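Local coordinates for inositol-1-monophosphatase (Nostoc sp., PDB 5ZHH), which hydrolyses inositol monophosphates to inositol and phosphate, as a member of the metal-dependent inositol monophosphatase family, at the interface of chains A and B. Sequence-based numbering; all coordinates share one arbitrary frame. Chains: chain A/B, Inositol-1-monophosphatase.

Contact 1: the interface of chains A and B. Residues chain A 155, 185-187; chain B 93-94, 187-189.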
loop_
_atom_site.group_PDB
_atom_site.type_symbol
_atom_site.label_atom_id
_atom_site.label_comp_id
_atom_site.label_asym_id
_atom_site.label_seq_id
_atom_site.Cartn_x
_atom_site.Cartn_y
_atom_site.Cartn_z
ATOM N N LEU A 155 12.776 -22.444 11.376
ATOM C CA LEU A 155 12.122 -21.403 12.154
ATOM C C LEU A 155 10.698 -21.874 12.391
ATOM O O LEU A 155 9.991 -22.213 11.435
ATOM C CB LEU A 155 12.128 -20.058 11.419
ATOM C CG LEU A 155 11.540 -18.864 12.180
ATOM C CD1 LEU A 155 12.364 -18.533 13.418
ATOM C CD2 LEU A 155 11.416 -17.641 11.272
ATOM N N VAL A 185 11.733 -20.019 17.860
ATOM C CA VAL A 185 10.297 -20.256 17.865
ATOM C C VAL A 185 9.609 -18.913 18.063
ATOM O O VAL A 185 9.771 -18.270 19.110
ATOM C CB VAL A 185 9.875 -21.255 18.954
ATOM C CG1 VAL A 185 8.368 -21.504 18.868
ATOM C CG2 VAL A 185 10.658 -22.565 18.810
ATOM N N ARG A 186 8.860 -18.485 17.053
ATOM C CA ARG A 186 8.118 -17.242 17.123
ATOM C C ARG A 186 6.817 -17.441 17.899
ATOM O O ARG A 186 6.338 -18.565 18.085
ATOM C CB ARG A 186 7.814 -16.751 15.699
ATOM C CG ARG A 186 9.079 -16.532 14.854
ATOM C CD ARG A 186 9.843 -15.307 15.351
ATOM N NE ARG A 186 11.149 -15.121 14.716
ATOM C CZ ARG A 186 12.303 -15.522 15.246
ATOM N NH1 ARG A 186 13.447 -15.297 14.611
ATOM N NH2 ARG A 186 12.314 -16.157 16.415
ATOM N N ARG A 187 6.236 -16.325 18.342
ATOM C CA ARG A 187 4.892 -16.310 18.922
ATOM C C ARG A 187 4.220 -15.045 18.390
ATOM O O ARG A 187 4.522 -13.935 18.836
ATOM C CB ARG A 187 4.929 -16.351 20.448
ATOM C CG ARG A 187 3.666 -16.913 21.136
ATOM C CD ARG A 187 2.428 -16.054 20.914
ATOM N NE ARG A 187 1.256 -16.467 21.694
ATOM C CZ ARG A 187 0.177 -17.054 21.172
ATOM N NH1 ARG A 187 0.108 -17.313 19.860
ATOM N NH2 ARG A 187 -0.848 -17.372 21.961
ATOM N N THR B 93 17.795 -13.891 11.073
ATOM C CA THR B 93 17.103 -15.170 10.946
ATOM C C THR B 93 15.753 -14.991 10.265
ATOM O O THR B 93 15.399 -15.745 9.349
ATOM C CB THR B 93 16.927 -15.808 12.324
ATOM O OG1 THR B 93 18.215 -16.095 12.878
ATOM C CG2 THR B 93 16.126 -17.097 12.219
ATOM N N ASN B 94 14.984 -13.988 10.702
ATOM C CA ASN B 94 13.724 -13.669 10.041
ATOM C C ASN B 94 13.938 -13.385 8.564
ATOM O O ASN B 94 13.204 -13.895 7.706
ATOM C CB ASN B 94 13.061 -12.458 10.701
ATOM C CG ASN B 94 12.370 -12.806 12.000
ATOM O OD1 ASN B 94 12.195 -13.978 12.328
ATOM N ND2 ASN B 94 11.937 -11.779 12.732
ATOM N N ARG B 187 6.973 -13.159 20.486
ATOM C CA ARG B 187 8.366 -13.303 20.068
ATOM C C ARG B 187 8.383 -13.025 18.569
ATOM O O ARG B 187 7.917 -13.851 17.779
ATOM C CB ARG B 187 8.915 -14.695 20.402
ATOM C CG ARG B 187 10.447 -14.793 20.589
ATOM C CD ARG B 187 11.205 -14.483 19.320
ATOM N NE ARG B 187 12.648 -14.724 19.385
ATOM C CZ ARG B 187 13.566 -13.757 19.424
ATOM N NH1 ARG B 187 13.200 -12.474 19.419
ATOM N NH2 ARG B 187 14.860 -14.069 19.459
ATOM N N SER B 188 8.875 -11.846 18.192
ATOM C CA SER B 188 8.886 -11.387 16.809
ATOM C C SER B 188 10.171 -11.743 16.085
ATOM O O SER B 188 10.147 -11.971 14.866
ATOM C CB SER B 188 8.711 -9.868 16.760
ATOM O OG SER B 188 9.924 -9.238 17.167
ATOM N N GLY B 189 11.293 -11.758 16.802
ATOM C CA GLY B 189 12.585 -12.003 16.202
ATOM C C GLY B 189 13.391 -10.770 15.847
ATOM O O GLY B 189 14.447 -10.910 15.221
#

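Contact 2: the interface of chains A and B. Residues chain A 94, 99, 187-189; chain B 185-188.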
loop_
_atom_site.group_PDB
_atom_site.type_symbol
_atom_site.label_atom_id
_atom_site.label_comp_id
_atom_site.label_asym_id
_atom_site.label_seq_id
_atom_site.Cartn_x
_atom_site.Cartn_y
_atom_site.Cartn_z
ATOM N N ASN A 94 -4.220 -9.496 20.302
ATOM C CA ASN A 94 -3.454 -8.624 19.412
ATOM C C ASN A 94 -4.290 -7.437 18.949
ATOM O O ASN A 94 -3.825 -6.291 18.952
ATOM C CB ASN A 94 -2.965 -9.404 18.187
ATOM C CG ASN A 94 -1.769 -10.287 18.481
ATOM O OD1 ASN A 94 -1.131 -10.173 19.532
ATOM N ND2 ASN A 94 -1.456 -11.180 17.541
ATOM N N TYR A 99 -1.682 -4.881 18.072
ATOM C CA TYR A 99 -0.520 -5.653 17.658
ATOM C C TYR A 99 -0.830 -6.228 16.283
ATOM O O TYR A 99 -1.866 -6.888 16.121
ATOM C CB TYR A 99 -0.209 -6.764 18.664
ATOM C CG TYR A 99 1.154 -7.394 18.466
ATOM C CD1 TYR A 99 2.289 -6.830 19.033
ATOM C CD2 TYR A 99 1.307 -8.559 17.708
ATOM C CE1 TYR A 99 3.544 -7.399 18.854
ATOM C CE2 TYR A 99 2.557 -9.134 17.519
ATOM C CZ TYR A 99 3.669 -8.550 18.094
ATOM O OH TYR A 99 4.914 -9.107 17.917
ATOM N N ARG A 187 6.236 -16.325 18.342
ATOM C CA ARG A 187 4.892 -16.310 18.922
ATOM C C ARG A 187 4.220 -15.045 18.390
ATOM O O ARG A 187 4.522 -13.935 18.836
ATOM C CB ARG A 187 4.929 -16.351 20.448
ATOM C CG ARG A 187 3.666 -16.913 21.136
ATOM C CD ARG A 187 2.428 -16.054 20.914
ATOM N NE ARG A 187 1.256 -16.467 21.694
ATOM C CZ ARG A 187 0.177 -17.054 21.172
ATOM N NH1 ARG A 187 0.108 -17.313 19.860
ATOM N NH2 ARG A 187 -0.848 -17.372 21.961
ATOM N N SER A 188 3.316 -15.220 17.428
ATOM C CA SER A 188 2.668 -14.095 16.764
ATOM C C SER A 188 1.367 -13.697 17.435
ATOM O O SER A 188 1.022 -12.509 17.442
ATOM C CB SER A 188 2.367 -14.435 15.301
ATOM O OG SER A 188 1.246 -15.310 15.234
ATOM N N GLY A 189 0.638 -14.665 17.983
ATOM C CA GLY A 189 -0.660 -14.419 18.570
ATOM C C GLY A 189 -1.854 -14.702 17.678
ATOM O O GLY A 189 -2.983 -14.423 18.092
ATOM N N VAL B 185 3.100 -13.249 25.858
ATOM C CA VAL B 185 4.436 -12.759 25.548
ATOM C C VAL B 185 4.716 -13.127 24.097
ATOM O O VAL B 185 4.810 -14.313 23.751
ATOM C CB VAL B 185 5.498 -13.344 26.491
ATOM C CG1 VAL B 185 6.875 -12.778 26.174
ATOM C CG2 VAL B 185 5.130 -13.063 27.949
ATOM N N ARG B 186 4.841 -12.116 23.244
ATOM C CA ARG B 186 5.137 -12.342 21.840
ATOM C C ARG B 186 6.630 -12.596 21.644
ATOM O O ARG B 186 7.456 -12.283 22.502
ATOM C CB ARG B 186 4.717 -11.129 21.001
ATOM C CG ARG B 186 3.229 -10.792 21.085
ATOM C CD ARG B 186 2.407 -11.860 20.354
ATOM N NE ARG B 186 0.969 -11.683 20.527
ATOM C CZ ARG B 186 0.244 -12.320 21.441
ATOM N NH1 ARG B 186 -1.064 -12.103 21.517
ATOM N NH2 ARG B 186 0.832 -13.168 22.291
ATOM N N ARG B 187 6.973 -13.159 20.486
ATOM C CA ARG B 187 8.366 -13.303 20.068
ATOM C C ARG B 187 8.383 -13.025 18.569
ATOM O O ARG B 187 7.917 -13.851 17.779
ATOM C CB ARG B 187 8.915 -14.695 20.402
ATOM C CG ARG B 187 10.447 -14.793 20.589
ATOM C CD ARG B 187 11.205 -14.483 19.320
ATOM N NE ARG B 187 12.648 -14.724 19.385
ATOM C CZ ARG B 187 13.566 -13.757 19.424
ATOM N NH1 ARG B 187 13.200 -12.474 19.419
ATOM N NH2 ARG B 187 14.860 -14.069 19.459
ATOM N N SER B 188 8.875 -11.846 18.192
ATOM C CA SER B 188 8.886 -11.387 16.809
ATOM C C SER B 188 10.171 -11.743 16.085
ATOM O O SER B 188 10.147 -11.971 14.866
ATOM C CB SER B 188 8.711 -9.868 16.760
ATOM O OG SER B 188 9.924 -9.238 17.167
#

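Contact 1: the interface of chains A and B
A:Arg186 and B:Asn94 meet through a side-on, two-nitrogen grip on one oxygen. NE and the terminal NH1 of the guanidinium both donate to the amide oxygen OD1 of B:Asn94, NE at 2.8 Å and NH1 at 2.9 Å from it. OD1 lies in the guanidinium plane, but the amide is turned 71° from that plane, which leaves the two donors unequal: NE sits on a carbonyl lone pair, whereas NH1 stands above the amide plane. Within chain B the other branch of the amide, ND2, donates to the backbone O of B:Ser188 at 2.8 Å; this second-shell bond fixes the rotation of the amide and keeps OD1 turned toward chain A.

Backbone bonds form the second group. A:Arg187 and B:Arg187 pair as an antiparallel bridge, A:Arg187 N reaching B:Arg187 O at 3.0 Å and B:Arg187 N reaching A:Arg187 O at 3.1 Å. The mutual exchange between the same residue of two copies reflects the two-fold symmetry of the interface.

Packing completes the patch. The guanidinium of A:Arg186 is sandwiched: CA of B:Gly189 lies over the centre of one face and the methyl CD1 of A:Leu155 over the other. The bend at chi2 (-71°) of A:Arg186 carries its chain past the carbonyls of B:Arg187 and B:Ser188, CD standing 3.4 Å from each O. Across its far end runs B:Arg187, the two guanidinium planes 62° apart, with NH2 of A:Arg186 3.3 Å from NE of B:Arg187, a contact between two donors and not a hydrogen bond.

Contact 2: the interface of chains A and B
The short strand 185-186 of chain B, with the loop that follows it, lies against helix 92-97, the residue A:Tyr99 just beyond that helix and the loop 187-189 of chain A. B:Arg186 carries this half of the two-fold interface. Its NE and NH1 converge on the amide oxygen OD1 of A:Asn94, which stands 2.8 Å from each of these nitrogens. The oxygen enters at the guanidinium edge, in plane, while the amide is rotated 72° away; NE follows a lone pair and NH1 approaches from above the carbonyl plane. Behind the amide, ND2 of A:Asn94 donates to the backbone O of A:Ser188 at 2.8 Å, holding the acceptor in position. That same carbonyl is near NE of B:Arg186, but the N-H points away and no hydrogen bond forms.

The aliphatic part of B:Arg186 runs over one face of the A:Tyr99 ring, CG of B:Arg186 lying 3.8 Å from CZ of A:Tyr99 and offset toward the rim. Ring and guanidinium are almost perpendicular (85°), so the tyrosine packs on methylenes and does not stack on the charged group. With CG anti to the carbonyl carbon (chi1 -60°) and a bend at chi2, the B:Arg186 chain runs along this ring and past the A:Arg187 carbonyl, whose O is 3.5 Å from CB of B:Arg186. A leucine in place of B:Arg186 would probably leave OD1 of A:Asn94 without both of its cross-chain donors and strip the cover from CA of A:Gly189. That CA of A:Gly189 sits over the centre of the guanidinium, 3.7 Å from CZ of B:Arg186. Beyond the hydroxyl end of the ring, the phenolic OH of A:Tyr99 makes a loose van der Waals contact with CB of B:Ser188 at 4.0 Å.

The C-alpha centres of contact 1 and contact 2 lie about 9 Å apart, and both include A:Arg187, B:Arg187 and B:Ser188. They are largely the same contact with the chains exchanged: each copy lends strand 185-186 to one and helix 92-97 to the other. The shared bridge joins them near the two-fold axis, so the two patches adjoin across the A-B interface. The deposited assembly holds four copies, so this pairing may be one dimer unit within it; dimers are common in the family, but the structure alone does not show the state in solution.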